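Putative ABC transporter subunit, substrate-binding component (Rhodopseudomonas palustris, PDB 4EVS) binds 4-hydroxybenzoate between its two lobes and probably delivers such benzoate derivatives, in the manner of a periplasmic solute-binding protein, to an ABC transporter. Local coordinates at residues K72-A77 and G304-E309; K132-K137 and K161-E166; Y296-A301 and K310-V315. All blocks are in the same frame, centred on the assembly; numbering follows the deposited sequence.

Contact 1 (K72-A77 and G304-E309)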
ATOM      1  N   LYS A  72      20.562 -13.769  11.176  1.00 21.00           N
ATOM      2  CA  LYS A  72      20.067 -15.102  10.806  1.00 20.73           C
ATOM      3  C   LYS A  72      18.541 -15.186  10.902  1.00 20.20           C
ATOM      4  O   LYS A  72      17.976 -16.103  11.502  1.00 21.83           O
ATOM      5  CB  LYS A  72      20.743 -16.149  11.655  1.00 22.21           C
ATOM      6  CG  LYS A  72      22.268 -16.155  11.480  1.00 25.13           C
ATOM      7  CD  LYS A  72      22.911 -17.299  12.296  1.00 28.20           C
ATOM      8  CE  LYS A  72      24.423 -17.274  12.231  1.00 33.84           C
ATOM      9  NZ  LYS A  72      25.026 -18.484  12.870  1.00 37.69           N
ATOM     10  N   VAL A  73      17.866 -14.195  10.312  1.00 18.36           N
ATOM     11  CA  VAL A  73      16.389 -14.223  10.216  1.00 18.27           C
ATOM     12  C   VAL A  73      15.898 -15.401   9.343  1.00 18.17           C
ATOM     13  O   VAL A  73      16.598 -15.855   8.421  1.00 20.00           O
ATOM     14  CB  VAL A  73      15.791 -12.900   9.653  1.00 17.28           C
ATOM     15  CG1 VAL A  73      16.237 -11.676  10.528  1.00 18.58           C
ATOM     16  CG2 VAL A  73      16.111 -12.725   8.153  1.00 18.42           C
ATOM     17  N   GLN A  74      14.704 -15.886   9.666  1.00 18.25           N
ATOM     18  CA  GLN A  74      13.981 -16.853   8.862  1.00 17.71           C
ATOM     19  C   GLN A  74      12.999 -16.204   7.895  1.00 17.11           C
ATOM     20  O   GLN A  74      12.644 -16.833   6.916  1.00 18.02           O
ATOM     21  CB  GLN A  74      13.209 -17.866   9.737  1.00 17.70           C
ATOM     22  CG  GLN A  74      14.027 -18.978  10.307  1.00 19.80           C
ATOM     23  CD  GLN A  74      13.163 -20.127  10.799  1.00 22.19           C
ATOM     24  OE1 GLN A  74      12.051 -20.315  10.361  1.00 28.03           O
ATOM     25  NE2 GLN A  74      13.705 -20.924  11.672  1.00 24.02           N
ATOM     26  N   TYR A  75      12.593 -14.954   8.150  1.00 16.06           N
ATOM     27  CA  TYR A  75      11.626 -14.222   7.338  1.00 16.64           C
ATOM     28  C   TYR A  75      12.045 -12.777   7.284  1.00 15.84           C
ATOM     29  O   TYR A  75      12.610 -12.249   8.251  1.00 16.97           O
ATOM     30  CB  TYR A  75      10.191 -14.329   7.923  1.00 17.15           C
ATOM     31  CG  TYR A  75       9.735 -15.760   8.070  1.00 17.08           C
ATOM     32  CD1 TYR A  75       9.997 -16.492   9.221  1.00 18.68           C
ATOM     33  CD2 TYR A  75       9.060 -16.406   7.024  1.00 19.29           C
ATOM     34  CE1 TYR A  75       9.635 -17.824   9.313  1.00 18.65           C
ATOM     35  CE2 TYR A  75       8.678 -17.755   7.136  1.00 19.10           C
ATOM     36  CZ  TYR A  75       8.988 -18.445   8.266  1.00 19.07           C
ATOM     37  OH  TYR A  75       8.640 -19.785   8.296  1.00 21.01           O
ATOM     38  N   ILE A  76      11.774 -12.158   6.133  1.00 15.96           N
ATOM     39  CA  ILE A  76      11.874 -10.718   5.947  1.00 16.72           C
ATOM     40  C   ILE A  76      10.476 -10.193   5.669  1.00 16.39           C
ATOM     41  O   ILE A  76       9.681 -10.849   4.971  1.00 16.70           O
ATOM     42  CB  ILE A  76      12.798 -10.363   4.749  1.00 17.44           C
ATOM     43  CG1 ILE A  76      14.235 -10.672   5.159  1.00 18.77           C
ATOM     44  CG2 ILE A  76      12.711  -8.885   4.328  1.00 17.69           C
ATOM     45  CD1 ILE A  76      15.254 -10.683   4.048  1.00 20.50           C
ATOM     46  N   ALA A  77      10.183  -8.998   6.143  1.00 16.16           N
ATOM     47  CA  ALA A  77       8.896  -8.373   5.867  1.00 14.82           C
ATOM     48  C   ALA A  77       9.090  -6.887   5.699  1.00 16.02           C
ATOM     49  O   ALA A  77      10.052  -6.298   6.174  1.00 17.18           O
ATOM     50  CB  ALA A  77       7.899  -8.653   6.995  1.00 17.11           C
ATOM     51  N   GLY A 304       8.544 -24.285  12.900  1.00 23.63           N
ATOM     52  CA  GLY A 304       9.654 -23.426  13.260  1.00 24.43           C
ATOM     53  C   GLY A 304      10.930 -23.739  12.502  1.00 24.10           C
ATOM     54  O   GLY A 304      11.944 -23.103  12.726  1.00 24.68           O
ATOM     55  N   LYS A 305      10.869 -24.699  11.584  1.00 25.37           N
ATOM     56  CA  LYS A 305      12.029 -25.070  10.790  1.00 26.73           C
ATOM     57  C   LYS A 305      12.134 -24.139   9.607  1.00 25.25           C
ATOM     58  O   LYS A 305      11.116 -23.667   9.052  1.00 25.14           O
ATOM     59  CB  LYS A 305      11.928 -26.513  10.315  1.00 28.17           C
ATOM     60  CG  LYS A 305      11.993 -27.511  11.490  1.00 32.59           C
ATOM     61  CD  LYS A 305      12.111 -28.974  11.030  1.00 38.93           C
ATOM     62  CE  LYS A 305      12.021 -29.965  12.194  1.00 42.15           C
ATOM     63  NZ  LYS A 305      12.093 -31.392  11.718  1.00 45.98           N
ATOM     64  N   GLN A 306      13.365 -23.839   9.220  1.00 24.02           N
ATOM     65  CA  GLN A 306      13.578 -23.003   8.032  1.00 24.47           C
ATOM     66  C   GLN A 306      13.320 -23.868   6.814  1.00 24.46           C
ATOM     67  O   GLN A 306      14.135 -24.738   6.484  1.00 25.92           O
ATOM     68  CB  GLN A 306      15.007 -22.474   8.036  1.00 24.95           C
ATOM     69  CG  GLN A 306      15.275 -21.480   6.923  1.00 26.07           C
ATOM     70  CD  GLN A 306      16.498 -20.605   7.230  1.00 26.45           C
ATOM     71  OE1 GLN A 306      17.143 -20.769   8.264  1.00 31.26           O
ATOM     72  NE2 GLN A 306      16.816 -19.695   6.341  1.00 26.05           N
ATOM     73  N   ASP A 307      12.162 -23.672   6.191  1.00 24.00           N
ATOM     74  CA  ASP A 307      11.672 -24.478   5.060  1.00 24.24           C
ATOM     75  C   ASP A 307      10.733 -23.614   4.212  1.00 23.47           C
ATOM     76  O   ASP A 307       9.505 -23.725   4.272  1.00 23.31           O
ATOM     77  CB  ASP A 307      10.978 -25.718   5.555  1.00 25.41           C
ATOM     78  CG  ASP A 307      10.634 -26.711   4.453  1.00 28.12           C
ATOM     79  OD1 ASP A 307      10.717 -26.381   3.242  1.00 31.13           O
ATOM     80  OD2 ASP A 307      10.282 -27.857   4.851  1.00 34.92           O
ATOM     81  N   PRO A 308      11.328 -22.738   3.400  1.00 22.94           N
ATOM     82  CA  PRO A 308      10.512 -21.718   2.773  1.00 22.11           C
ATOM     83  C   PRO A 308       9.496 -22.293   1.782  1.00 22.37           C
ATOM     84  O   PRO A 308       8.405 -21.770   1.651  1.00 22.48           O
ATOM     85  CB  PRO A 308      11.543 -20.856   2.035  1.00 23.14           C
ATOM     86  CG  PRO A 308      12.758 -21.688   1.934  1.00 22.55           C
ATOM     87  CD  PRO A 308      12.762 -22.493   3.165  1.00 22.29           C
ATOM     88  N   GLU A 309       9.822 -23.381   1.111  1.00 23.45           N
ATOM     89  CA  GLU A 309       8.832 -23.956   0.191  1.00 23.58           C
ATOM     90  C   GLU A 309       7.588 -24.411   0.946  1.00 24.24           C
ATOM     91  O   GLU A 309       6.440 -24.186   0.522  1.00 23.90           O
ATOM     92  CB  GLU A 309       9.426 -25.136  -0.558  1.00 25.15           C
ATOM     93  CG  GLU A 309       8.520 -25.674  -1.627  1.00 28.27           C
ATOM     94  CD  GLU A 309       9.159 -26.863  -2.404  1.00 31.77           C
ATOM     95  OE1 GLU A 309      10.305 -27.288  -2.094  1.00 37.24           O
ATOM     96  OE2 GLU A 309       8.513 -27.387  -3.323  1.00 34.28           O
TER
HETATM   97  O   HOH W   1       9.653 -21.298  10.342  1.00 23.55           O
HETATM   98  O   HOH W   2      10.574 -21.145   6.399  1.00 24.11           O
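Gly304 opens the contact by offering its carbonyl O to the side-chain amide of Gln74, and the bond from Gln74 NE2 to Gly304 O measures 3.0 Å. It is nearly straight at the hydrogen, 170°, and the oxygen lies almost in the Gln74 amide plane; seen from the acceptor, the donor stands above the carbonyl plane. The Gln74 chain, extended beyond CG, brings the amide across to the other segment. Gly304 itself has a positive phi of 82°, which glycine adopts readily.

At Lys305 the backbone carbonyl takes over. Water 1 donates to Lys305 O and to Gln74 OE1, the latter at 2.6 Å, and accepts from Tyr75 OH in the plane of the tyrosine ring. Both ends of the Gln74 amide are thereby engaged, which should fix its flip.

Gln306 lies against the same amide, its CB 4.1 Å from Gln74 CD, with the two amide planes only 20° apart. No bond joins the two amides: Gln306 NE2 is hydrogen-bonded to Lys96 O.

Asp307 N donates to water 2, which donates in turn to Tyr75 OH at 3.0 Å, so the phenol oxygen links two waters. Asp307 is the N-cap of helix 308-315, its OD1 reaching Lys310 N in a weak bond.

This surface contact joins the approach to strand 75-78, in a mostly parallel sheet, to the turn between helices 283-302 and 308-315 in one alpha/beta lobe of the periplasmic-binding-protein fold.

Contact 2 (K132-K137 and K161-E166)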
ATOM      1  N   LYS A 132     -12.964   2.953 -13.689  1.00 19.62           N
ATOM      2  CA  LYS A 132     -14.402   2.665 -13.780  1.00 21.80           C
ATOM      3  C   LYS A 132     -15.220   3.782 -13.132  1.00 20.75           C
ATOM      4  O   LYS A 132     -16.212   4.258 -13.696  1.00 22.45           O
ATOM      5  CB  LYS A 132     -14.701   1.292 -13.164  1.00 22.75           C
ATOM      6  CG  LYS A 132     -14.207   0.157 -14.044  1.00 28.73           C
ATOM      7  CD  LYS A 132     -14.390  -1.213 -13.391  1.00 33.59           C
ATOM      8  CE  LYS A 132     -14.415  -2.363 -14.421  1.00 38.61           C
ATOM      9  NZ  LYS A 132     -13.228  -2.416 -15.341  1.00 41.88           N
ATOM     10  N   VAL A 133     -14.804   4.214 -11.947  1.00 20.23           N
ATOM     11  CA  VAL A 133     -15.534   5.250 -11.240  1.00 19.79           C
ATOM     12  C   VAL A 133     -15.414   6.571 -11.963  1.00 19.80           C
ATOM     13  O   VAL A 133     -16.364   7.363 -11.990  1.00 19.77           O
ATOM     14  CB  VAL A 133     -15.042   5.411  -9.815  1.00 19.63           C
ATOM     15  CG1 VAL A 133     -15.705   6.638  -9.134  1.00 20.99           C
ATOM     16  CG2 VAL A 133     -15.317   4.110  -8.984  1.00 21.59           C
ATOM     17  N   ALA A 134     -14.240   6.835 -12.530  1.00 19.55           N
ATOM     18  CA  ALA A 134     -14.054   8.095 -13.265  1.00 19.00           C
ATOM     19  C   ALA A 134     -15.131   8.230 -14.321  1.00 20.33           C
ATOM     20  O   ALA A 134     -15.703   9.292 -14.512  1.00 21.39           O
ATOM     21  CB  ALA A 134     -12.650   8.172 -13.882  1.00 19.21           C
ATOM     22  N   LYS A 135     -15.366   7.157 -15.065  1.00 21.43           N
ATOM     23  CA  LYS A 135     -16.435   7.136 -16.062  1.00 22.79           C
ATOM     24  C   LYS A 135     -17.821   7.337 -15.451  1.00 21.94           C
ATOM     25  O   LYS A 135     -18.623   8.154 -15.939  1.00 23.24           O
ATOM     26  CB  LYS A 135     -16.373   5.797 -16.822  1.00 24.07           C
ATOM     27  CG  LYS A 135     -17.466   5.556 -17.817  1.00 27.66           C
ATOM     28  CD  LYS A 135     -17.261   6.416 -18.992  1.00 29.49           C
ATOM     29  CE  LYS A 135     -18.431   6.285 -19.975  1.00 33.45           C
ATOM     30  NZ  LYS A 135     -18.138   7.188 -21.120  1.00 36.66           N
ATOM     31  N   GLN A 136     -18.119   6.561 -14.411  1.00 22.50           N
ATOM     32  CA  GLN A 136     -19.389   6.662 -13.706  1.00 23.67           C
ATOM     33  C   GLN A 136     -19.655   8.088 -13.226  1.00 23.54           C
ATOM     34  O   GLN A 136     -20.773   8.528 -13.234  1.00 25.27           O
ATOM     35  CB  GLN A 136     -19.452   5.696 -12.523  1.00 23.62           C
ATOM     36  CG  GLN A 136     -19.474   4.209 -12.917  1.00 25.91           C
ATOM     37  CD  GLN A 136     -20.810   3.784 -13.466  1.00 26.90           C
ATOM     38  OE1 GLN A 136     -21.762   4.566 -13.460  1.00 29.97           O
ATOM     39  NE2 GLN A 136     -20.897   2.559 -13.943  1.00 29.28           N
ATOM     40  N   LYS A 137     -18.618   8.807 -12.808  1.00 24.68           N
ATOM     41  CA  LYS A 137     -18.775  10.151 -12.267  1.00 25.29           C
ATOM     42  C   LYS A 137     -18.764  11.211 -13.354  1.00 25.40           C
ATOM     43  O   LYS A 137     -18.769  12.411 -13.038  1.00 27.52           O
ATOM     44  CB  LYS A 137     -17.685  10.446 -11.244  1.00 26.86           C
ATOM     45  CG  LYS A 137     -17.770   9.594 -10.000  1.00 30.11           C
ATOM     46  CD  LYS A 137     -18.641  10.210  -8.935  1.00 34.02           C
ATOM     47  CE  LYS A 137     -18.848   9.270  -7.768  1.00 35.76           C
ATOM     48  NZ  LYS A 137     -20.107   9.583  -7.025  1.00 37.60           N
ATOM     49  N   LYS A 161      -5.698   2.289 -20.066  1.00 20.72           N
ATOM     50  CA  LYS A 161      -6.373   1.186 -20.762  1.00 22.39           C
ATOM     51  C   LYS A 161      -7.856   1.133 -20.407  1.00 21.83           C
ATOM     52  O   LYS A 161      -8.725   0.991 -21.279  1.00 21.50           O
ATOM     53  CB  LYS A 161      -5.719  -0.165 -20.452  1.00 23.87           C
ATOM     54  CG  LYS A 161      -6.483  -1.344 -21.040  1.00 29.46           C
ATOM     55  CD  LYS A 161      -5.698  -2.663 -21.059  1.00 37.01           C
ATOM     56  CE  LYS A 161      -6.210  -3.559 -22.204  1.00 40.00           C
ATOM     57  NZ  LYS A 161      -7.685  -3.383 -22.489  1.00 43.09           N
ATOM     58  N   THR A 162      -8.136   1.227 -19.115  1.00 21.02           N
ATOM     59  CA  THR A 162      -9.478   1.016 -18.640  1.00 21.23           C
ATOM     60  C   THR A 162     -10.384   2.197 -19.024  1.00 20.52           C
ATOM     61  O   THR A 162     -11.503   2.003 -19.512  1.00 20.95           O
ATOM     62  CB  THR A 162      -9.461   0.811 -17.101  1.00 20.27           C
ATOM     63  OG1 THR A 162      -8.541  -0.267 -16.737  1.00 21.57           O
ATOM     64  CG2 THR A 162     -10.852   0.548 -16.596  1.00 20.20           C
ATOM     65  N   PHE A 163      -9.894   3.420 -18.814  1.00 20.30           N
ATOM     66  CA  PHE A 163     -10.681   4.619 -19.032  1.00 20.09           C
ATOM     67  C   PHE A 163     -10.937   4.768 -20.531  1.00 20.62           C
ATOM     68  O   PHE A 163     -12.054   5.120 -20.947  1.00 20.12           O
ATOM     69  CB  PHE A 163      -9.997   5.843 -18.399  1.00 21.51           C
ATOM     70  CG  PHE A 163     -10.811   7.104 -18.452  1.00 19.68           C
ATOM     71  CD1 PHE A 163     -12.044   7.191 -17.827  1.00 20.74           C
ATOM     72  CD2 PHE A 163     -10.372   8.194 -19.185  1.00 20.60           C
ATOM     73  CE1 PHE A 163     -12.808   8.339 -17.898  1.00 21.00           C
ATOM     74  CE2 PHE A 163     -11.131   9.359 -19.224  1.00 21.16           C
ATOM     75  CZ  PHE A 163     -12.339   9.425 -18.600  1.00 21.34           C
ATOM     76  N   GLU A 164      -9.924   4.500 -21.351  1.00 21.14           N
ATOM     77  CA  GLU A 164     -10.088   4.646 -22.805  1.00 21.58           C
ATOM     78  C   GLU A 164     -11.089   3.624 -23.341  1.00 20.89           C
ATOM     79  O   GLU A 164     -11.899   3.911 -24.243  1.00 21.54           O
ATOM     80  CB  GLU A 164      -8.724   4.588 -23.502  1.00 21.40           C
ATOM     81  CG  GLU A 164      -7.900   5.885 -23.234  1.00 26.00           C
ATOM     82  CD  GLU A 164      -6.453   5.838 -23.764  1.00 28.39           C
ATOM     83  OE1 GLU A 164      -6.170   5.046 -24.679  1.00 31.92           O
ATOM     84  OE2 GLU A 164      -5.579   6.586 -23.234  1.00 31.93           O
ATOM     85  N   ALA A 165     -11.102   2.436 -22.754  1.00 21.75           N
ATOM     86  CA  ALA A 165     -12.032   1.382 -23.183  1.00 22.00           C
ATOM     87  C   ALA A 165     -13.477   1.738 -22.887  1.00 23.20           C
ATOM     88  O   ALA A 165     -14.387   1.336 -23.633  1.00 24.17           O
ATOM     89  CB  ALA A 165     -11.659   0.046 -22.520  1.00 22.48           C
ATOM     90  N   GLU A 166     -13.682   2.545 -21.854  1.00 23.55           N
ATOM     91  CA  GLU A 166     -14.997   3.034 -21.487  1.00 24.27           C
ATOM     92  C   GLU A 166     -15.389   4.278 -22.255  1.00 24.10           C
ATOM     93  O   GLU A 166     -16.473   4.840 -22.017  1.00 25.92           O
ATOM     94  CB  GLU A 166     -15.012   3.381 -20.006  1.00 25.54           C
ATOM     95  CG  GLU A 166     -14.734   2.204 -19.142  1.00 28.79           C
ATOM     96  CD  GLU A 166     -14.497   2.593 -17.734  1.00 32.38           C
ATOM     97  OE1 GLU A 166     -13.918   3.695 -17.471  1.00 32.47           O
ATOM     98  OE2 GLU A 166     -14.900   1.775 -16.886  1.00 35.85           O
TER
HETATM   99  O   HOH W   3     -17.746   2.082 -15.318  1.00 43.20           O
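Glu166 lays its side chain alongside that of Lys135, the two running in opposite directions, with Glu166 OE1 3.3 Å from Lys135 CB. The setting is a pair of neighbouring helices, 123-136 and 150-165, joined through strand 141-147 in one of the two alpha/beta lobes of a periplasmic binding protein. Their short segments run broadly the same way, 32° apart, and their axes approach to 9.2 Å.

Between the helices the packing is apolar and modest. Phe163 has CG anti to its backbone N (chi1 -174°), and the ring beyond brings CE1 to 4.0 Å from Ala134 CB, an oblique approach. Lys135 N sits at the ring edge, near its plane. Ala131 also touches Phe163, and Phe159 meets its ring from within the same helix.

The Glu166 carboxylate itself meets the backbone CA and the near part of Lys132 rather than its ammonium group. Glu166 OE2 lies 3.3 Å from Lys132 CG, the two side chains crossing at about a right angle, while Lys132 NZ is 4.8 Å from that oxygen. The opposite charges could still attract, but no salt bridge forms. Water 3 donates both to Lys132 O and to Glu166 OE2, tying the carboxylate to the first helix.

The direct polar link comes from the other lysine. The Lys135 chain bends at chi2, which sets CD beside Glu166 CB, and runs on extended; NZ donates to Glu166 O over 3.0 Å, tilted 24° from the carbonyl plane.

Contact 3 (Y296-A301 and K310-V315)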
ATOM      1  N   TYR A 296       3.026 -16.051  11.185  1.00 17.30           N
ATOM      2  CA  TYR A 296       2.686 -17.037  12.212  1.00 17.57           C
ATOM      3  C   TYR A 296       2.242 -18.377  11.590  1.00 18.50           C
ATOM      4  O   TYR A 296       2.616 -19.453  12.092  1.00 20.48           O
ATOM      5  CB  TYR A 296       1.678 -16.508  13.212  1.00 18.09           C
ATOM      6  CG  TYR A 296       2.274 -15.635  14.309  1.00 18.45           C
ATOM      7  CD1 TYR A 296       3.269 -14.688  14.040  1.00 18.01           C
ATOM      8  CD2 TYR A 296       1.813 -15.723  15.621  1.00 17.70           C
ATOM      9  CE1 TYR A 296       3.786 -13.897  15.052  1.00 17.77           C
ATOM     10  CE2 TYR A 296       2.319 -14.934  16.631  1.00 16.77           C
ATOM     11  CZ  TYR A 296       3.303 -14.026  16.356  1.00 17.23           C
ATOM     12  OH  TYR A 296       3.781 -13.208  17.340  1.00 18.72           O
ATOM     13  N   LYS A 297       1.418 -18.308  10.547  1.00 18.80           N
ATOM     14  CA  LYS A 297       0.957 -19.501   9.852  1.00 19.16           C
ATOM     15  C   LYS A 297       2.120 -20.290   9.222  1.00 18.98           C
ATOM     16  O   LYS A 297       2.160 -21.522   9.275  1.00 20.10           O
ATOM     17  CB  LYS A 297      -0.061 -19.113   8.801  1.00 19.09           C
ATOM     18  CG  LYS A 297      -0.580 -20.261   7.961  1.00 24.21           C
ATOM     19  CD  LYS A 297      -1.403 -21.238   8.754  1.00 29.86           C
ATOM     20  CE  LYS A 297      -2.132 -22.251   7.829  1.00 31.57           C
ATOM     21  NZ  LYS A 297      -3.392 -22.698   8.470  1.00 36.34           N
HETATM   22  N   MSE A 298       3.062 -19.569   8.613  1.00 18.76           N
HETATM   23  CA  MSE A 298       4.252 -20.212   8.040  1.00 18.51           C
HETATM   24  C   MSE A 298       5.093 -20.910   9.080  1.00 19.09           C
HETATM   25  O   MSE A 298       5.548 -22.017   8.853  1.00 21.04           O
HETATM   26  CB  MSE A 298       5.067 -19.212   7.229  1.00 18.65           C
HETATM   27  CG  MSE A 298       4.323 -18.776   5.991  1.00 20.27           C
HETATM   28 SE   MSE A 298       5.418 -17.767   4.722  0.62 23.67          SE
HETATM   29  CE  MSE A 298       5.641 -16.273   5.745  1.00 20.68           C
ATOM     30  N   ILE A 299       5.247 -20.284  10.250  1.00 18.31           N
ATOM     31  CA  ILE A 299       6.027 -20.918  11.334  1.00 18.70           C
ATOM     32  C   ILE A 299       5.294 -22.140  11.855  1.00 20.16           C
ATOM     33  O   ILE A 299       5.908 -23.162  12.140  1.00 22.36           O
ATOM     34  CB  ILE A 299       6.323 -19.902  12.452  1.00 18.66           C
ATOM     35  CG1 ILE A 299       7.227 -18.756  11.933  1.00 20.15           C
ATOM     36  CG2 ILE A 299       6.912 -20.589  13.656  1.00 19.14           C
ATOM     37  CD1 ILE A 299       7.374 -17.553  12.845  1.00 20.91           C
ATOM     38  N   GLU A 300       3.970 -22.049  11.973  1.00 20.71           N
ATOM     39  CA  GLU A 300       3.159 -23.181  12.418  1.00 23.29           C
ATOM     40  C   GLU A 300       3.311 -24.356  11.477  1.00 22.54           C
ATOM     41  O   GLU A 300       3.523 -25.519  11.888  1.00 24.01           O
ATOM     42  CB  GLU A 300       1.700 -22.719  12.479  1.00 23.34           C
ATOM     43  CG  GLU A 300       0.648 -23.805  12.604  1.00 29.89           C
ATOM     44  CD  GLU A 300       0.698 -24.474  13.915  1.00 34.65           C
ATOM     45  OE1 GLU A 300       1.274 -23.878  14.866  1.00 40.31           O
ATOM     46  OE2 GLU A 300       0.149 -25.610  14.016  1.00 39.17           O
ATOM     47  N   ALA A 301       3.220 -24.060  10.192  1.00 23.35           N
ATOM     48  CA  ALA A 301       3.230 -25.093   9.166  1.00 24.18           C
ATOM     49  C   ALA A 301       4.554 -25.813   9.043  1.00 23.69           C
ATOM     50  O   ALA A 301       4.594 -27.011   8.726  1.00 26.42           O
ATOM     51  CB  ALA A 301       2.869 -24.459   7.838  1.00 24.22           C
ATOM     52  N   LYS A 310       7.809 -25.070   2.075  1.00 23.41           N
ATOM     53  CA  LYS A 310       6.675 -25.528   2.893  1.00 23.58           C
ATOM     54  C   LYS A 310       5.878 -24.335   3.450  1.00 23.04           C
ATOM     55  O   LYS A 310       4.644 -24.365   3.491  1.00 24.53           O
ATOM     56  CB  LYS A 310       7.187 -26.462   4.009  1.00 24.85           C
ATOM     57  CG  LYS A 310       6.094 -27.107   4.870  1.00 28.36           C
ATOM     58  CD  LYS A 310       6.694 -28.145   5.838  1.00 33.30           C
ATOM     59  CE  LYS A 310       5.647 -29.172   6.252  1.00 38.65           C
ATOM     60  NZ  LYS A 310       6.174 -30.039   7.359  1.00 41.77           N
ATOM     61  N   ALA A 311       6.588 -23.320   3.899  1.00 21.57           N
ATOM     62  CA  ALA A 311       6.001 -22.106   4.440  1.00 20.51           C
ATOM     63  C   ALA A 311       5.073 -21.435   3.430  1.00 20.48           C
ATOM     64  O   ALA A 311       3.917 -21.111   3.736  1.00 20.22           O
ATOM     65  CB  ALA A 311       7.089 -21.132   4.828  1.00 20.87           C
ATOM     66  N   ILE A 312       5.588 -21.193   2.236  1.00 20.27           N
ATOM     67  CA  ILE A 312       4.794 -20.496   1.238  1.00 21.00           C
ATOM     68  C   ILE A 312       3.590 -21.346   0.851  1.00 20.69           C
ATOM     69  O   ILE A 312       2.492 -20.800   0.669  1.00 19.79           O
ATOM     70  CB  ILE A 312       5.664 -20.132   0.020  1.00 21.63           C
ATOM     71  CG1 ILE A 312       6.612 -19.012   0.419  1.00 25.07           C
ATOM     72  CG2 ILE A 312       4.826 -19.705  -1.157  1.00 23.71           C
ATOM     73  CD1 ILE A 312       5.917 -17.650   0.509  1.00 23.87           C
ATOM     74  N   ALA A 313       3.771 -22.674   0.782  1.00 21.76           N
ATOM     75  CA  ALA A 313       2.667 -23.550   0.402  1.00 21.99           C
ATOM     76  C   ALA A 313       1.491 -23.410   1.404  1.00 22.37           C
ATOM     77  O   ALA A 313       0.330 -23.518   1.041  1.00 24.06           O
ATOM     78  CB  ALA A 313       3.136 -25.017   0.281  1.00 22.96           C
ATOM     79  N   ALA A 314       1.803 -23.146   2.658  1.00 21.61           N
ATOM     80  CA  ALA A 314       0.770 -23.042   3.690  1.00 22.63           C
ATOM     81  C   ALA A 314      -0.077 -21.793   3.621  1.00 21.73           C
ATOM     82  O   ALA A 314      -1.133 -21.728   4.256  1.00 24.04           O
ATOM     83  CB  ALA A 314       1.401 -23.158   5.069  1.00 23.63           C
ATOM     84  N   VAL A 315       0.380 -20.771   2.893  1.00 20.01           N
ATOM     85  CA  VAL A 315      -0.377 -19.496   2.811  1.00 19.84           C
ATOM     86  C   VAL A 315      -0.860 -19.135   1.446  1.00 19.74           C
ATOM     87  O   VAL A 315      -1.653 -18.204   1.325  1.00 20.10           O
ATOM     88  CB  VAL A 315       0.414 -18.305   3.399  1.00 19.53           C
ATOM     89  CG1 VAL A 315       0.659 -18.536   4.890  1.00 21.31           C
ATOM     90  CG2 VAL A 315       1.754 -18.065   2.681  1.00 20.68           C
TER
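Met298, modelled as selenomethionine, and Ala311 form the closest backbone approach of two helices that cross at 122°, their CA atoms 4.4 Å apart and the short axes 8.2 Å apart. Apolar contacts dominate. Met298 CB rests 3.7 Å from Ala311 CB, and the chain runs on extended to SE, which lies 4.2 Å from Ile312 CD1, and bends only beyond it, at chi3. One branch of Val315, CG1, meets two side chains at once: Met298 CG at 3.8 Å and Lys297 CG. Against Val315 the aliphatic part of Lys297 slides past in the opposite direction. The tightest carbon pair is Ala301 CB with Ala314 CB at 3.4 Å, shorter than usual van der Waals contact. Two methyl-sized side chains meeting here fit the close passage of the helices.

A second kind of contact sets carbon atoms against backbone carbonyls. Ala311 O lies 3.3 Å from Met298 CG, and Ala301 O lies 3.4 Å from Lys310 CE. The Lys310 chain passes this carbonyl with CG anti to its backbone N (chi1 -175°); its NZ lies near the oxygen without a hydrogen bond to it. Lys297 CE similarly approaches Ala314 O.

No hydrogen bond crosses between the segments. The ring of Tyr75 touches Met298 and its OH touches Ala311 CB, so this helical pair packs on strand 75-78 of the lobe's central sheet. The two helices are therefore held to each other by shape and apolar burial, with the methylenes of the exposed Lys297 and Lys310 extending the apolar surface while their ammonium ends remain unbonded across the pair.

In the fold
From the N terminus, the chain, after earlier strands and helices of the first lobe, reaches strand 75-78, which, with the residues leading into it, belongs to contact 1, and then passes into the other lobe. There contact 2 closes a short helix-strand-helix loop, 132-137 to 161-166, contained within the much longer loop that contact 1 closes at 304-309, after the chain has come back to the first lobe. Contact 3 crosses contact 1, because 296-301 comes before 304-309 and 310-315 after it. These two share helix 308-315 and meet through Tyr75 and Ile299 and through the probable hydrogen bond from Gly304 N to Ile299 O, tying late helices to an early strand. Contact 2, centred 43 Å from contact 1, ties helices of the opposite lobe.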